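Local coordinates for protein putative hydrolase (Burkholderia cenocepacia, PDB 4X00) that probably acts as a hydrolase of the alpha/beta hydrolase fold, perhaps an aryl esterase, at residues 35-41 and 63-69; 105-111 and 130-136; 49-53 and 262-266. One frame throughout, in Å; residues are numbered along the deposited sequence.

Contact 1: residues 35-41 and 63-69; sequences SPIIFIH and RLITYDL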
loop_
_atom_site.group_PDB
_atom_site.type_symbol
_atom_site.label_atom_id
_atom_site.label_comp_id
_atom_site.label_asym_id
_atom_site.label_seq_id
_atom_site.Cartn_x
_atom_site.Cartn_y
_atom_site.Cartn_z
ATOM N N SER A 35 -1.497 1.746 20.285
ATOM C CA SER A 35 -0.761 0.794 19.465
ATOM C C SER A 35 -0.682 1.325 18.025
ATOM O O SER A 35 -1.706 1.700 17.463
ATOM C CB SER A 35 -1.456 -0.572 19.488
ATOM O OG SER A 35 -1.715 -1.016 20.823
ATOM N N PRO A 36 0.525 1.389 17.435
ATOM C CA PRO A 36 0.616 2.003 16.097
ATOM C C PRO A 36 0.222 1.087 14.946
ATOM O O PRO A 36 0.509 -0.116 14.914
ATOM C CB PRO A 36 2.099 2.382 15.968
ATOM C CG PRO A 36 2.815 1.625 17.053
ATOM C CD PRO A 36 1.828 1.270 18.117
ATOM N N ILE A 37 -0.387 1.713 13.950
ATOM C CA ILE A 37 -0.673 1.097 12.665
ATOM C C ILE A 37 -0.134 2.036 11.601
ATOM O O ILE A 37 -0.445 3.239 11.636
ATOM C CB ILE A 37 -2.184 0.877 12.428
ATOM C CG1 ILE A 37 -2.805 0.076 13.589
ATOM C CG2 ILE A 37 -2.407 0.213 11.058
ATOM C CD1 ILE A 37 -4.331 0.006 13.521
ATOM N N ILE A 38 0.717 1.529 10.714
ATOM C CA ILE A 38 1.258 2.324 9.610
ATOM C C ILE A 38 0.637 1.849 8.309
ATOM O O ILE A 38 0.750 0.659 7.960
ATOM C CB ILE A 38 2.784 2.211 9.547
ATOM C CG1 ILE A 38 3.425 2.765 10.833
ATOM C CG2 ILE A 38 3.312 2.929 8.328
ATOM C CD1 ILE A 38 4.922 2.430 10.979
ATOM N N PHE A 39 -0.059 2.785 7.643
ATOM C CA PHE A 39 -0.751 2.533 6.386
ATOM C C PHE A 39 0.122 2.948 5.211
ATOM O O PHE A 39 0.660 4.059 5.207
ATOM C CB PHE A 39 -2.051 3.314 6.315
ATOM C CG PHE A 39 -3.046 2.927 7.373
ATOM C CD1 PHE A 39 -3.009 3.529 8.616
ATOM C CD2 PHE A 39 -4.043 1.986 7.105
ATOM C CE1 PHE A 39 -3.949 3.193 9.596
ATOM C CE2 PHE A 39 -4.984 1.630 8.075
ATOM C CZ PHE A 39 -4.936 2.243 9.314
ATOM N N ILE A 40 0.244 2.064 4.224
ATOM C CA ILE A 40 1.117 2.251 3.064
ATOM C C ILE A 40 0.265 2.132 1.830
ATOM O O ILE A 40 -0.278 1.056 1.565
ATOM C CB ILE A 40 2.225 1.187 3.027
ATOM C CG1 ILE A 40 2.936 1.113 4.381
ATOM C CG2 ILE A 40 3.230 1.505 1.908
ATOM C CD1 ILE A 40 3.653 -0.212 4.594
ATOM N N HIS A 41 0.066 3.233 1.110
ATOM C CA HIS A 41 -0.839 3.218 -0.029
ATOM C C HIS A 41 -0.206 2.584 -1.280
ATOM O O HIS A 41 0.925 2.089 -1.236
ATOM C CB HIS A 41 -1.335 4.640 -0.341
ATOM C CG HIS A 41 -0.267 5.562 -0.854
ATOM N ND1 HIS A 41 0.143 5.582 -2.174
ATOM C CD2 HIS A 41 0.459 6.521 -0.219
ATOM C CE1 HIS A 41 1.095 6.503 -2.323
ATOM N NE2 HIS A 41 1.285 7.107 -1.158
ATOM N N ARG A 63 -2.656 4.400 17.295
ATOM C CA ARG A 63 -1.869 5.487 16.701
ATOM C C ARG A 63 -1.847 5.263 15.191
ATOM O O ARG A 63 -1.235 4.306 14.704
ATOM C CB ARG A 63 -0.474 5.512 17.306
ATOM C CG ARG A 63 0.404 6.623 16.730
ATOM C CD ARG A 63 1.796 6.614 17.336
ATOM N NE ARG A 63 2.584 7.710 16.788
ATOM C CZ ARG A 63 3.895 7.807 16.942
ATOM N NH1 ARG A 63 4.549 6.855 17.608
ATOM N NH2 ARG A 63 4.548 8.846 16.425
ATOM N N LEU A 64 -2.550 6.125 14.452
ATOM C CA LEU A 64 -2.796 5.881 13.026
ATOM C C LEU A 64 -1.852 6.715 12.176
ATOM O O LEU A 64 -2.014 7.929 12.072
ATOM C CB LEU A 64 -4.257 6.203 12.684
ATOM C CG LEU A 64 -5.312 5.448 13.515
ATOM C CD1 LEU A 64 -6.714 6.002 13.197
ATOM C CD2 LEU A 64 -5.270 3.961 13.218
ATOM N N ILE A 65 -0.879 6.055 11.575
ATOM C CA ILE A 65 0.170 6.759 10.833
ATOM C C ILE A 65 -0.004 6.510 9.339
ATOM O O ILE A 65 -0.098 5.356 8.907
ATOM C CB ILE A 65 1.556 6.272 11.277
ATOM C CG1 ILE A 65 1.770 6.574 12.768
ATOM C CG2 ILE A 65 2.662 6.889 10.389
ATOM C CD1 ILE A 65 2.929 5.775 13.382
ATOM N N THR A 66 0.001 7.580 8.543
ATOM C CA THR A 66 -0.015 7.443 7.099
ATOM C C THR A 66 1.176 8.223 6.529
ATOM O O THR A 66 1.764 9.056 7.218
ATOM C CB THR A 66 -1.325 7.981 6.476
ATOM O OG1 THR A 66 -1.547 9.333 6.903
ATOM C CG2 THR A 66 -2.536 7.149 6.862
ATOM N N TYR A 67 1.517 7.969 5.271
ATOM C CA TYR A 67 2.508 8.787 4.592
ATOM C C TYR A 67 2.327 8.655 3.099
ATOM O O TYR A 67 1.655 7.734 2.605
ATOM C CB TYR A 67 3.940 8.394 4.986
ATOM C CG TYR A 67 4.441 7.044 4.545
ATOM C CD1 TYR A 67 4.062 5.890 5.228
ATOM C CD2 TYR A 67 5.331 6.918 3.480
ATOM C CE1 TYR A 67 4.563 4.646 4.872
ATOM C CE2 TYR A 67 5.849 5.695 3.106
ATOM C CZ TYR A 67 5.476 4.545 3.832
ATOM O OH TYR A 67 5.983 3.320 3.478
ATOM N N ASP A 68 2.922 9.587 2.350
ATOM C CA ASP A 68 2.928 9.500 0.900
ATOM C C ASP A 68 4.197 8.771 0.463
ATOM O O ASP A 68 5.319 9.104 0.893
ATOM C CB ASP A 68 2.891 10.887 0.248
ATOM C CG ASP A 68 1.620 11.660 0.554
ATOM O OD1 ASP A 68 0.599 11.055 0.962
ATOM O OD2 ASP A 68 1.648 12.898 0.412
ATOM N N LEU A 69 4.042 7.748 -0.369
ATOM C CA LEU A 69 5.208 7.071 -0.975
ATOM C C LEU A 69 6.075 8.044 -1.763
ATOM O O LEU A 69 5.584 9.066 -2.287
ATOM C CB LEU A 69 4.758 5.965 -1.937
ATOM C CG LEU A 69 4.005 4.773 -1.327
ATOM C CD1 LEU A 69 3.537 3.871 -2.475
ATOM C CD2 LEU A 69 4.910 4.036 -0.348
HETATM O O HOH W 1 -0.339 5.907 3.469
HETATM O O HOH W 2 2.445 5.089 1.896
#
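Parallel strands 36-40 and 63-67 lie side by side in the central sheet of an alpha/beta hydrolase fold, and their backbones zip together from S35 to F39. R63 N donates to S35 O; I37 N then reaches R63 O, I65 N reaches I37 O (2.8 Å), and F39 N reaches I65 O. Beyond F39 the strands spread, and a water bridges two carbonyls, donating to both F39 O and Y67 O; a second water accepts from H41 N, donates to Y67 O and sits over the centre of one face of the Y67 ring. On one side of the sheet I38 and I65 run side by side, I38 CG1 being 4.0 Å from I65 CD1, and the Y67 ring lies alongside I40, its OH 3.7 Å from I40 CG2. Helix 87-100 covers I38, I40 and Y67 through I98, L94 and I97, while V26 of strand 23-30 touches I65. The two strands belong to a beta-alpha-beta unit whose connection includes the short helix 51-54, and the side chain of V109, from the next strand 107-111, shares the other face of the sheet with I37 and F39. There L64 CD2 meets the edge of the F39 ring at CE1 (3.9 Å), and I65 O lies at the same ring's edge. Past the strand ends, the H41 ring, swung between its own backbone N and carbonyl carbon (chi1 68°), turns NE2 to L69 N. The L69 N to H41 NE2 bond (2.9 Å) is straight at hydrogen (170°) but lies 35° out of the ring plane; L69 CG covers one face of the H41 ring in a CH-pi contact, 3.8 Å from the centroid.

Contact 2: residues 105-111 and 130-136; sequences KPVLVGW and IAGAVYV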
loop_
_atom_site.group_PDB
_atom_site.type_symbol
_atom_site.label_atom_id
_atom_site.label_comp_id
_atom_site.label_asym_id
_atom_site.label_seq_id
_atom_site.Cartn_x
_atom_site.Cartn_y
_atom_site.Cartn_z
ATOM N N LYS A 105 6.500 -1.735 17.868
ATOM C CA LYS A 105 5.903 -2.853 17.151
ATOM C C LYS A 105 4.655 -2.447 16.375
ATOM O O LYS A 105 3.559 -2.841 16.748
ATOM C CB LYS A 105 5.534 -3.978 18.129
ATOM C CG LYS A 105 6.694 -4.564 18.963
ATOM C CD LYS A 105 7.443 -5.682 18.218
ATOM C CE LYS A 105 8.476 -6.328 19.153
ATOM N NZ LYS A 105 9.289 -7.409 18.497
ATOM N N PRO A 106 4.797 -1.645 15.303
ATOM C CA PRO A 106 3.589 -1.296 14.541
ATOM C C PRO A 106 3.069 -2.480 13.753
ATOM O O PRO A 106 3.819 -3.390 13.385
ATOM C CB PRO A 106 4.074 -0.203 13.561
ATOM C CG PRO A 106 5.514 -0.533 13.374
ATOM C CD PRO A 106 6.002 -1.028 14.721
ATOM N N VAL A 107 1.782 -2.436 13.454
ATOM C CA VAL A 107 1.218 -3.293 12.419
ATOM C C VAL A 107 1.297 -2.511 11.105
ATOM O O VAL A 107 0.911 -1.345 11.068
ATOM C CB VAL A 107 -0.230 -3.682 12.751
ATOM C CG1 VAL A 107 -0.912 -4.336 11.536
ATOM C CG2 VAL A 107 -0.250 -4.614 13.981
ATOM N N LEU A 108 1.783 -3.158 10.053
ATOM C CA LEU A 108 1.846 -2.555 8.715
ATOM C C LEU A 108 0.617 -2.923 7.910
ATOM O O LEU A 108 0.171 -4.077 7.957
ATOM C CB LEU A 108 3.086 -3.040 7.970
ATOM C CG LEU A 108 4.400 -2.892 8.744
ATOM C CD1 LEU A 108 5.551 -3.387 7.879
ATOM C CD2 LEU A 108 4.584 -1.415 9.188
ATOM N N VAL A 109 0.055 -1.960 7.183
ATOM C CA VAL A 109 -1.104 -2.230 6.314
ATOM C C VAL A 109 -0.701 -1.713 4.946
ATOM O O VAL A 109 -0.541 -0.509 4.769
ATOM C CB VAL A 109 -2.372 -1.522 6.798
ATOM C CG1 VAL A 109 -3.556 -1.800 5.857
ATOM C CG2 VAL A 109 -2.685 -1.970 8.225
ATOM N N GLY A 110 -0.545 -2.605 3.982
ATOM C CA GLY A 110 -0.030 -2.207 2.670
ATOM C C GLY A 110 -0.999 -2.520 1.548
ATOM O O GLY A 110 -1.378 -3.672 1.374
ATOM N N TRP A 111 -1.400 -1.499 0.797
ATOM C CA TRP A 111 -2.321 -1.647 -0.330
ATOM C C TRP A 111 -1.546 -1.759 -1.632
ATOM O O TRP A 111 -0.820 -0.826 -1.987
ATOM C CB TRP A 111 -3.264 -0.446 -0.395
ATOM C CG TRP A 111 -4.165 -0.442 -1.584
ATOM C CD1 TRP A 111 -4.788 -1.525 -2.130
ATOM C CD2 TRP A 111 -4.552 0.703 -2.379
ATOM N NE1 TRP A 111 -5.547 -1.125 -3.216
ATOM C CE2 TRP A 111 -5.415 0.232 -3.383
ATOM C CE3 TRP A 111 -4.278 2.080 -2.310
ATOM C CZ2 TRP A 111 -6.012 1.076 -4.313
ATOM C CZ3 TRP A 111 -4.851 2.914 -3.257
ATOM C CH2 TRP A 111 -5.695 2.409 -4.252
ATOM N N ILE A 130 8.241 -5.182 13.937
ATOM C CA ILE A 130 6.823 -4.978 13.709
ATOM C C ILE A 130 6.017 -6.058 14.434
ATOM O O ILE A 130 6.577 -7.047 14.878
ATOM C CB ILE A 130 6.481 -4.971 12.182
ATOM C CG1 ILE A 130 6.719 -6.348 11.534
ATOM C CG2 ILE A 130 7.259 -3.852 11.471
ATOM C CD1 ILE A 130 6.133 -6.489 10.118
ATOM N N ALA A 131 4.703 -5.864 14.522
ATOM C CA ALA A 131 3.829 -6.807 15.205
ATOM C C ALA A 131 3.061 -7.702 14.241
ATOM O O ALA A 131 2.532 -8.725 14.652
ATOM C CB ALA A 131 2.845 -6.055 16.110
ATOM N N GLY A 132 2.993 -7.330 12.969
ATOM C CA GLY A 132 2.214 -8.063 11.994
ATOM C C GLY A 132 2.053 -7.219 10.738
ATOM O O GLY A 132 2.409 -6.029 10.737
ATOM N N ALA A 133 1.477 -7.803 9.688
ATOM C CA ALA A 133 1.228 -7.044 8.475
ATOM C C ALA A 133 -0.033 -7.528 7.803
ATOM O O ALA A 133 -0.310 -8.729 7.789
ATOM C CB ALA A 133 2.417 -7.155 7.516
ATOM N N VAL A 134 -0.768 -6.579 7.254
ATOM C CA VAL A 134 -1.930 -6.845 6.436
ATOM C C VAL A 134 -1.619 -6.417 5.000
ATOM O O VAL A 134 -1.286 -5.244 4.761
ATOM C CB VAL A 134 -3.160 -6.076 6.931
ATOM C CG1 VAL A 134 -4.384 -6.433 6.078
ATOM C CG2 VAL A 134 -3.422 -6.367 8.428
ATOM N N TYR A 135 -1.685 -7.356 4.061
ATOM C CA TYR A 135 -1.560 -7.050 2.636
ATOM C C TYR A 135 -2.976 -6.859 2.127
ATOM O O TYR A 135 -3.777 -7.797 2.168
ATOM C CB TYR A 135 -0.899 -8.171 1.853
ATOM C CG TYR A 135 0.598 -8.273 1.999
ATOM C CD1 TYR A 135 1.221 -8.414 3.250
ATOM C CD2 TYR A 135 1.420 -8.291 0.863
ATOM C CE1 TYR A 135 2.610 -8.515 3.357
ATOM C CE2 TYR A 135 2.803 -8.396 0.984
ATOM C CZ TYR A 135 3.385 -8.507 2.219
ATOM O OH TYR A 135 4.742 -8.616 2.313
ATOM N N VAL A 136 -3.296 -5.663 1.675
ATOM C CA VAL A 136 -4.625 -5.384 1.171
ATOM C C VAL A 136 -4.560 -5.337 -0.343
ATOM O O VAL A 136 -4.003 -4.391 -0.919
ATOM C CB VAL A 136 -5.152 -4.068 1.717
ATOM C CG1 VAL A 136 -6.631 -3.933 1.293
ATOM C CG2 VAL A 136 -4.924 -3.986 3.234
HETATM O O HOH W 3 8.199 -9.188 16.095
#
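The L108 and I130 side chains meet roughly perpendicular to each other on one side of the sheet, L108 CD1 lying 3.9 Å from I130 CD1. I130 CG1 stands between its backbone N and carbonyl carbon (chi1 66°), which turns CG2 toward L108 as well; the backbone itself puts I130 CB 3.3 Å from P106 O. Next along this side, L108 CB faces A133 CB, and helix 113-125, the crossover between the two parallel strands, covers L108 and I130 through I118 and Y121. On the opposite side V109 CG1 meets V136 CG2 obliquely at 3.7 Å; L273 and F269 of helix 266-280 lie against this pair. W111 presents the edge of its indole, W111 CD1 being 3.2 Å from V136 O, while its NE1 binds H259 O. Between the side-chain layers, V134 N donates to L108 O, G110 N to V134 O and V136 N to G110 O (2.8 Å). G110 begins a GxSxG pattern, consistent with the nucleophile elbow of this fold. K105 NZ, hydrogen-bonded to K128 O, also reaches I130 O through one water. G132 N is buried with no partner, although G132 O accepts from L108 N, whereas the regular bonds through G110 and V136 hold the chain leading into the presumed elbow.

Contact 3: residues 49-53 and 262-266; sequences NWSKQ and FLEEP. With EDO (1,2-ethanediol), chain F.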
loop_
_atom_site.group_PDB
_atom_site.type_symbol
_atom_site.label_atom_id
_atom_site.label_comp_id
_atom_site.label_asym_id
_atom_site.label_seq_id
_atom_site.Cartn_x
_atom_site.Cartn_y
_atom_site.Cartn_z
ATOM N N ASN A 49 -6.046 7.975 0.450
ATOM C CA ASN A 49 -6.740 6.695 0.293
ATOM C C ASN A 49 -7.307 6.137 1.582
ATOM O O ASN A 49 -8.241 5.361 1.528
ATOM C CB ASN A 49 -5.806 5.654 -0.302
ATOM C CG ASN A 49 -5.492 5.920 -1.731
ATOM O OD1 ASN A 49 -4.324 6.093 -2.080
ATOM N ND2 ASN A 49 -6.496 5.914 -2.580
ATOM N N TRP A 50 -6.724 6.529 2.720
ATOM C CA TRP A 50 -7.040 5.893 4.002
ATOM C C TRP A 50 -8.061 6.657 4.831
ATOM O O TRP A 50 -8.257 6.353 6.000
ATOM C CB TRP A 50 -5.755 5.703 4.802
ATOM C CG TRP A 50 -4.743 4.848 4.121
ATOM C CD1 TRP A 50 -3.513 5.244 3.633
ATOM C CD2 TRP A 50 -4.868 3.457 3.813
ATOM N NE1 TRP A 50 -2.873 4.175 3.063
ATOM C CE2 TRP A 50 -3.664 3.054 3.188
ATOM C CE3 TRP A 50 -5.857 2.487 4.073
ATOM C CZ2 TRP A 50 -3.426 1.720 2.800
ATOM C CZ3 TRP A 50 -5.622 1.170 3.678
ATOM C CH2 TRP A 50 -4.427 0.801 3.046
ATOM N N SER A 51 -8.773 7.597 4.226
ATOM C CA SER A 51 -9.689 8.461 4.971
ATOM C C SER A 51 -10.763 7.704 5.767
ATOM O O SER A 51 -11.127 8.106 6.873
ATOM C CB SER A 51 -10.378 9.450 4.038
ATOM O OG SER A 51 -11.269 8.775 3.186
ATOM N N LYS A 52 -11.289 6.610 5.216
ATOM C CA LYS A 52 -12.359 5.909 5.930
ATOM C C LYS A 52 -11.840 5.112 7.115
ATOM O O LYS A 52 -12.621 4.708 7.993
ATOM C CB LYS A 52 -13.130 4.992 4.984
ATOM C CG LYS A 52 -13.812 5.760 3.862
ATOM C CD LYS A 52 -14.757 4.879 3.126
ATOM C CE LYS A 52 -15.295 5.568 1.890
ATOM N NZ LYS A 52 -16.149 4.618 1.152
ATOM N N GLN A 53 -10.539 4.860 7.146
ATOM C CA GLN A 53 -9.910 4.251 8.330
ATOM C C GLN A 53 -9.627 5.352 9.357
ATOM O O GLN A 53 -9.972 5.217 10.542
ATOM C CB GLN A 53 -8.619 3.506 7.961
ATOM C CG GLN A 53 -8.867 2.198 7.198
ATOM C CD GLN A 53 -9.596 2.382 5.876
ATOM O OE1 GLN A 53 -9.062 3.036 4.965
ATOM N NE2 GLN A 53 -10.801 1.799 5.736
ATOM N N PHE A 262 -10.831 -1.418 1.375
ATOM C CA PHE A 262 -10.833 -0.479 2.498
ATOM C C PHE A 262 -11.716 0.746 2.197
ATOM O O PHE A 262 -12.177 1.428 3.136
ATOM C CB PHE A 262 -9.394 -0.040 2.833
ATOM C CG PHE A 262 -8.657 0.517 1.633
ATOM C CD1 PHE A 262 -8.003 -0.329 0.733
ATOM C CD2 PHE A 262 -8.701 1.894 1.379
ATOM C CE1 PHE A 262 -7.369 0.193 -0.398
ATOM C CE2 PHE A 262 -8.085 2.423 0.254
ATOM C CZ PHE A 262 -7.419 1.565 -0.639
ATOM N N LEU A 263 -11.953 1.021 0.905
ATOM C CA LEU A 263 -12.888 2.076 0.503
ATOM C C LEU A 263 -14.237 1.481 0.155
ATOM O O LEU A 263 -15.275 2.086 0.436
ATOM C CB LEU A 263 -12.333 2.856 -0.709
ATOM C CG LEU A 263 -11.298 3.927 -0.319
ATOM C CD1 LEU A 263 -10.497 4.364 -1.571
ATOM C CD2 LEU A 263 -11.944 5.132 0.360
ATOM N N GLU A 264 -14.229 0.298 -0.464
ATOM C CA GLU A 264 -15.488 -0.301 -0.956
ATOM C C GLU A 264 -16.360 -0.926 0.134
ATOM O O GLU A 264 -17.605 -0.879 0.039
ATOM C CB GLU A 264 -15.193 -1.356 -2.020
ATOM C CG GLU A 264 -14.489 -0.753 -3.261
ATOM C CD GLU A 264 -14.081 -1.793 -4.274
ATOM O OE1 GLU A 264 -14.966 -2.430 -4.863
ATOM O OE2 GLU A 264 -12.865 -1.978 -4.504
ATOM N N GLU A 265 -15.724 -1.530 1.129
ATOM C CA GLU A 265 -16.404 -2.159 2.260
ATOM C C GLU A 265 -15.715 -1.700 3.546
ATOM O O GLU A 265 -15.061 -2.496 4.233
ATOM C CB GLU A 265 -16.370 -3.688 2.125
ATOM C CG GLU A 265 -17.228 -4.198 0.975
ATOM C CD GLU A 265 -17.307 -5.715 0.925
ATOM O OE1 GLU A 265 -17.712 -6.343 1.923
ATOM O OE2 GLU A 265 -16.984 -6.300 -0.128
ATOM N N PRO A 266 -15.829 -0.409 3.867
ATOM C CA PRO A 266 -14.976 0.151 4.927
ATOM C C PRO A 266 -15.359 -0.345 6.316
ATOM O O PRO A 266 -14.457 -0.499 7.144
ATOM C CB PRO A 266 -15.215 1.672 4.783
ATOM C CG PRO A 266 -16.583 1.783 4.177
ATOM C CD PRO A 266 -16.668 0.616 3.211
HETATM C C1 EDO F . -10.942 8.688 -0.144
HETATM O O1 EDO F . -12.157 8.699 0.615
HETATM C C2 EDO F . -10.548 10.126 -0.458
HETATM O O2 EDO F . -10.045 10.762 0.728
#
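Two consecutive carbonyls near the end of helix 261-264 are gripped by two side chains of the short helix 51-54: Q53 NE2 donates to F262 O (3.0 Å) and, in the conformer given here, one of two, K52 NZ donates to L263 O (2.8 Å). That lysine conformer, extended beyond CG, brings its ammonium into the carbonyl plane on a lone pair of L263 O; on the way K52 CD rests 3.6 Å from P266 CB, and K52 CE touches L263 CD2. Q53 instead bends at chi2 (60°), and its amide, turned 85° from the F262 ring, keeps F262 O close to its own plane; NE2 also bonds N270 OD1. The F262 ring is held from two directions. W50 CZ3 lies over one face, 3.7 Å from F262 CG, with the two six-membered rings inclined at 38°, and N49 O sits at the ring edge, 3.2 Å from F262 CE2. At the margin, S51 OG in one of its two conformers is hydrogen-bonded to O1 of a bound 1,2-ethanediol (2.7 Å), probably from the crystallisation liquor, which also approaches L263 CD2. W111 of strand 107-111 meets the F262 ring edge-to-face, F39 of strand 36-40 adjoins W50, and F269 of helix 266-280 packs on both Q53 and F262.

From the N terminus, strand 36-40 opens contact 1, and the chain passes residues 49-53, which open contact 3, before 63-69 returns to close contact 1; these two contacts therefore cross. Contact 2 opens and closes later, at 105-111 and 130-136, wholly nested in the long loop that contact 3 closes at 262-266. Strand 36-40 lies between 63-67 and 107-111, so contacts 1 and 2 share one sheet, joined where V109 N meets I38 O and I40 N meets V109 O. Contact 3 lies over the C-terminal ends of these strands: W50 packs on F39 of contact 1, while F262 reaches W111 and V136 of contact 2, tying helices 51-54 and 261-264 to the middle strands.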